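Local coordinates for hypothetical protein PH1566 (Pyrococcus horikoshii, PDB 2E3U) that probably binds RNA through its two KH domains and acts as a Dim2p-type factor in the processing of pre-ribosomal RNA, at residues 99-111 / 159-172. Sequence-based numbering, arbitrary orientation.
Sequences AIGRGFSPERAFR and GASVSVYGKTVAII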
loop_
_atom_site.group_PDB
_atom_site.type_symbol
_atom_site.label_atom_id
_atom_site.label_comp_id
_atom_site.label_asym_id
_atom_site.label_seq_id
_atom_site.Cartn_x
_atom_site.Cartn_y
_atom_site.Cartn_z
ATOM N N ALA A 99 -1.098 2.711 -3.496
ATOM C CA ALA A 99 -1.461 1.567 -2.661
ATOM C C ALA A 99 -2.295 0.521 -3.459
ATOM O O ALA A 99 -1.998 -0.663 -3.416
ATOM C CB ALA A 99 -2.232 2.040 -1.405
ATOM N N ILE A 100 -3.336 0.979 -4.163
ATOM C CA ILE A 100 -4.087 0.127 -5.098
ATOM C C ILE A 100 -3.156 -0.505 -6.170
ATOM O O ILE A 100 -3.205 -1.696 -6.432
ATOM C CB ILE A 100 -5.255 0.926 -5.761
ATOM C CG1 ILE A 100 -6.226 1.410 -4.670
ATOM C CG2 ILE A 100 -6.010 0.053 -6.840
ATOM C CD1 ILE A 100 -7.285 2.429 -5.182
ATOM N N GLY A 101 -2.307 0.301 -6.773
ATOM C CA GLY A 101 -1.351 -0.183 -7.727
ATOM C C GLY A 101 -0.423 -1.238 -7.201
ATOM O O GLY A 101 -0.027 -2.129 -7.966
ATOM N N ARG A 102 -0.069 -1.155 -5.916
ATOM C CA ARG A 102 0.802 -2.147 -5.279
ATOM C C ARG A 102 0.037 -3.307 -4.599
ATOM O O ARG A 102 0.529 -3.970 -3.657
ATOM C CB ARG A 102 1.734 -1.436 -4.290
ATOM C CG ARG A 102 2.778 -0.563 -4.961
ATOM C CD ARG A 102 3.841 -1.447 -5.623
ATOM N NE ARG A 102 3.607 -1.713 -7.031
ATOM C CZ ARG A 102 3.976 -2.825 -7.669
ATOM N NH1 ARG A 102 4.556 -3.840 -7.025
ATOM N NH2 ARG A 102 3.729 -2.938 -8.964
ATOM N N GLY A 103 -1.202 -3.497 -5.023
ATOM C CA GLY A 103 -1.939 -4.671 -4.607
ATOM C C GLY A 103 -2.943 -4.549 -3.483
ATOM O O GLY A 103 -3.612 -5.538 -3.202
ATOM N N PHE A 104 -3.072 -3.377 -2.840
ATOM C CA PHE A 104 -4.164 -3.178 -1.861
ATOM C C PHE A 104 -5.510 -3.062 -2.589
ATOM O O PHE A 104 -5.592 -2.402 -3.632
ATOM C CB PHE A 104 -3.944 -1.908 -0.990
ATOM C CG PHE A 104 -2.925 -2.083 0.125
ATOM C CD1 PHE A 104 -1.674 -1.469 0.052
ATOM C CD2 PHE A 104 -3.215 -2.852 1.243
ATOM C CE1 PHE A 104 -0.730 -1.590 1.085
ATOM C CE2 PHE A 104 -2.284 -3.024 2.263
ATOM C CZ PHE A 104 -1.024 -2.389 2.189
ATOM N N SER A 105 -6.568 -3.660 -2.042
ATOM C CA SER A 105 -7.919 -3.343 -2.508
ATOM C C SER A 105 -8.153 -1.886 -2.218
ATOM O O SER A 105 -7.458 -1.320 -1.357
ATOM C CB SER A 105 -9.000 -4.191 -1.805
ATOM O OG SER A 105 -9.253 -3.710 -0.477
ATOM N N PRO A 106 -9.107 -1.248 -2.937
ATOM C CA PRO A 106 -9.511 0.128 -2.656
ATOM C C PRO A 106 -10.005 0.384 -1.231
ATOM O O PRO A 106 -9.632 1.423 -0.634
ATOM C CB PRO A 106 -10.620 0.364 -3.669
ATOM C CG PRO A 106 -10.201 -0.515 -4.843
ATOM C CD PRO A 106 -9.794 -1.767 -4.140
ATOM N N GLU A 107 -10.828 -0.534 -0.699
ATOM C CA GLU A 107 -11.313 -0.465 0.694
ATOM C C GLU A 107 -10.162 -0.369 1.699
ATOM O O GLU A 107 -10.246 0.379 2.669
ATOM C CB GLU A 107 -12.198 -1.680 1.051
ATOM C CG GLU A 107 -13.446 -1.870 0.127
ATOM C CD GLU A 107 -14.636 -0.976 0.505
ATOM O OE1 GLU A 107 -14.396 0.229 0.782
ATOM O OE2 GLU A 107 -15.810 -1.473 0.512
ATOM N N ARG A 108 -9.119 -1.163 1.465
ATOM C CA ARG A 108 -7.903 -1.216 2.291
ATOM C C ARG A 108 -6.993 -0.011 2.088
ATOM O O ARG A 108 -6.526 0.546 3.078
ATOM C CB ARG A 108 -7.151 -2.532 2.069
ATOM C CG ARG A 108 -7.948 -3.772 2.644
ATOM C CD ARG A 108 -7.055 -4.691 3.471
ATOM N NE ARG A 108 -5.850 -5.182 2.763
ATOM C CZ ARG A 108 -4.765 -5.653 3.388
ATOM N NH1 ARG A 108 -3.717 -6.112 2.693
ATOM N NH2 ARG A 108 -4.725 -5.681 4.716
ATOM N N ALA A 109 -6.771 0.413 0.826
ATOM C CA ALA A 109 -6.068 1.700 0.531
ATOM C C ALA A 109 -6.699 2.944 1.182
ATOM O O ALA A 109 -5.977 3.873 1.589
ATOM C CB ALA A 109 -5.954 1.912 -0.954
ATOM N N PHE A 110 -8.040 2.991 1.274
ATOM C CA PHE A 110 -8.734 4.137 1.917
ATOM C C PHE A 110 -8.380 4.357 3.388
ATOM O O PHE A 110 -8.643 5.434 3.939
ATOM C CB PHE A 110 -10.254 4.035 1.809
ATOM C CG PHE A 110 -10.817 4.453 0.477
ATOM C CD1 PHE A 110 -10.414 5.633 -0.134
ATOM C CD2 PHE A 110 -11.807 3.689 -0.129
ATOM C CE1 PHE A 110 -10.940 6.021 -1.361
ATOM C CE2 PHE A 110 -12.366 4.069 -1.369
ATOM C CZ PHE A 110 -11.932 5.237 -1.975
ATOM N N ARG A 111 -7.783 3.364 4.031
ATOM C CA ARG A 111 -7.097 3.594 5.322
ATOM C C ARG A 111 -6.206 4.857 5.307
ATOM O O ARG A 111 -6.155 5.597 6.292
ATOM C CB ARG A 111 -6.247 2.378 5.727
ATOM C CG ARG A 111 -5.721 2.449 7.184
ATOM C CD ARG A 111 -4.769 1.309 7.513
ATOM N NE ARG A 111 -4.144 1.602 8.799
ATOM C CZ ARG A 111 -3.680 0.704 9.665
ATOM N NH1 ARG A 111 -3.166 1.158 10.788
ATOM N NH2 ARG A 111 -3.738 -0.629 9.416
ATOM N N GLY A 159 -0.338 -3.729 13.684
ATOM C CA GLY A 159 -1.407 -2.761 13.420
ATOM C C GLY A 159 -1.354 -2.139 12.001
ATOM O O GLY A 159 -2.249 -1.373 11.605
ATOM N N ALA A 160 -0.299 -2.431 11.253
ATOM C CA ALA A 160 -0.173 -2.012 9.867
ATOM C C ALA A 160 -0.952 -2.948 8.897
ATOM O O ALA A 160 -1.170 -4.112 9.187
ATOM C CB ALA A 160 1.306 -1.944 9.464
ATOM N N SER A 161 -1.367 -2.414 7.753
ATOM C CA SER A 161 -1.894 -3.217 6.659
ATOM C C SER A 161 -0.716 -3.527 5.741
ATOM O O SER A 161 0.145 -2.673 5.538
ATOM C CB SER A 161 -2.953 -2.427 5.891
ATOM O OG SER A 161 -4.098 -2.110 6.671
ATOM N N VAL A 162 -0.703 -4.724 5.159
ATOM C CA VAL A 162 0.449 -5.218 4.373
ATOM C C VAL A 162 0.010 -5.855 3.072
ATOM O O VAL A 162 -0.839 -6.704 3.073
ATOM C CB VAL A 162 1.254 -6.287 5.142
ATOM C CG1 VAL A 162 2.348 -6.903 4.229
ATOM C CG2 VAL A 162 1.862 -5.677 6.449
ATOM N N SER A 163 0.618 -5.446 1.967
ATOM C CA SER A 163 0.312 -6.020 0.658
ATOM C C SER A 163 1.611 -6.515 -0.021
ATOM O O SER A 163 2.546 -5.737 -0.255
ATOM C CB SER A 163 -0.373 -4.959 -0.224
ATOM O OG SER A 163 -0.512 -5.440 -1.534
ATOM N N VAL A 164 1.671 -7.817 -0.273
ATOM C CA VAL A 164 2.783 -8.425 -0.973
ATOM C C VAL A 164 2.315 -8.649 -2.419
ATOM O O VAL A 164 1.338 -9.332 -2.683
ATOM C CB VAL A 164 3.242 -9.719 -0.254
ATOM C CG1 VAL A 164 4.538 -10.268 -0.859
ATOM C CG2 VAL A 164 3.460 -9.440 1.233
ATOM N N TYR A 165 3.005 -8.037 -3.356
ATOM C CA TYR A 165 2.517 -7.976 -4.718
ATOM C C TYR A 165 3.717 -7.800 -5.644
ATOM O O TYR A 165 4.475 -6.845 -5.508
ATOM C CB TYR A 165 1.496 -6.819 -4.884
ATOM C CG TYR A 165 0.844 -6.781 -6.244
ATOM C CD1 TYR A 165 1.336 -5.947 -7.246
ATOM C CD2 TYR A 165 -0.237 -7.620 -6.551
ATOM C CE1 TYR A 165 0.772 -5.937 -8.523
ATOM C CE2 TYR A 165 -0.826 -7.608 -7.823
ATOM C CZ TYR A 165 -0.313 -6.758 -8.806
ATOM O OH TYR A 165 -0.884 -6.717 -10.074
ATOM N N GLY A 166 3.897 -8.750 -6.562
ATOM C CA GLY A 166 5.013 -8.735 -7.497
ATOM C C GLY A 166 6.333 -8.550 -6.775
ATOM O O GLY A 166 6.714 -9.364 -5.918
ATOM N N LYS A 167 7.009 -7.453 -7.104
ATOM C CA LYS A 167 8.354 -7.184 -6.631
ATOM C C LYS A 167 8.401 -6.290 -5.385
ATOM O O LYS A 167 9.477 -5.859 -4.968
ATOM C CB LYS A 167 9.206 -6.597 -7.780
ATOM C CG LYS A 167 9.447 -7.581 -8.940
ATOM C CD LYS A 167 10.446 -7.048 -9.962
ATOM C CE LYS A 167 11.899 -7.360 -9.553
ATOM N NZ LYS A 167 12.868 -7.090 -10.665
ATOM N N THR A 168 7.246 -6.021 -4.785
ATOM C CA THR A 168 7.191 -5.125 -3.622
ATOM C C THR A 168 6.407 -5.719 -2.483
ATOM O O THR A 168 5.621 -6.638 -2.675
ATOM C CB THR A 168 6.540 -3.767 -3.939
ATOM O OG1 THR A 168 5.171 -3.969 -4.324
ATOM C CG2 THR A 168 7.302 -2.992 -5.053
ATOM N N VAL A 169 6.633 -5.164 -1.291
ATOM C CA VAL A 169 5.721 -5.268 -0.166
ATOM C C VAL A 169 5.333 -3.838 0.108
ATOM O O VAL A 169 6.190 -2.966 0.067
ATOM C CB VAL A 169 6.387 -5.828 1.142
ATOM C CG1 VAL A 169 5.335 -6.249 2.169
ATOM C CG2 VAL A 169 7.231 -6.984 0.833
ATOM N N ALA A 170 4.055 -3.585 0.392
ATOM C CA ALA A 170 3.601 -2.219 0.710
ATOM C C ALA A 170 2.904 -2.221 2.077
ATOM O O ALA A 170 2.214 -3.168 2.404
ATOM C CB ALA A 170 2.679 -1.672 -0.374
ATOM N N ILE A 171 3.107 -1.163 2.854
ATOM C CA ILE A 171 2.664 -1.088 4.232
ATOM C C ILE A 171 1.908 0.214 4.440
ATOM O O ILE A 171 2.291 1.249 3.899
ATOM C CB ILE A 171 3.845 -1.178 5.230
ATOM C CG1 ILE A 171 4.802 -2.318 4.833
ATOM C CG2 ILE A 171 3.312 -1.372 6.665
ATOM C CD1 ILE A 171 6.102 -2.450 5.707
ATOM N N ILE A 172 0.798 0.140 5.177
ATOM C CA ILE A 172 -0.010 1.307 5.539
ATOM C C ILE A 172 -0.178 1.302 7.032
ATOM O O ILE A 172 -0.566 0.296 7.602
ATOM C CB ILE A 172 -1.423 1.323 4.869
ATOM C CG1 ILE A 172 -1.306 1.462 3.352
ATOM C CG2 ILE A 172 -2.228 2.491 5.416
ATOM C CD1 ILE A 172 -2.603 1.113 2.586
HETATM O O HOH W 1 2.800 -4.426 -2.778
HETATM O O HOH W 2 -5.872 -1.129 5.221
#
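The carbonyl oxygen of G159 is gripped end-on by both terminal nitrogens of R111, 2.8 Å from NH1 and 2.7 Å from NH2, and lies nearly in the guanidinium plane. NH2 also donates to S161 OG, while NE forms a salt bridge with E117. R111 reaches this far because its chain is fully extended, CG anti to the backbone N (chi1 -169°), and its CD lies against I172 CG2 (3.5 Å). With an alanine in place of R111, G159 O would probably lose both of these donors, E117 its charged mate and I172 CG2 the packing of the R111 methylenes.

In the middle, F104 is sandwiched: S163 CB stands 3.5 Å from the ring centroid over one face, I172 CD1 over the other. R108 lays a guanidinium face against F104 CE2 and sends NH1 to V162 O from above the carbonyl plane; its charge is paired with E155.

Toward the hairpin's turn, S163 OG donates to R102 O (2.8 Å), R102 NH1 bonds T168 OG1 almost straight (169°), and a water links R102 O, S163 O and T168 OG1. G103, closing helix 87-101 in a Schellman motif, sets its CA over the Y165 ring.

The end of helix 87-101 and the turn and short helix 106-109 that follow thus dock on hairpin 161-172 of the second KH domain through an aromatic centre flanked by arginine bonds, consistent with a fixed placement of the two KH domains.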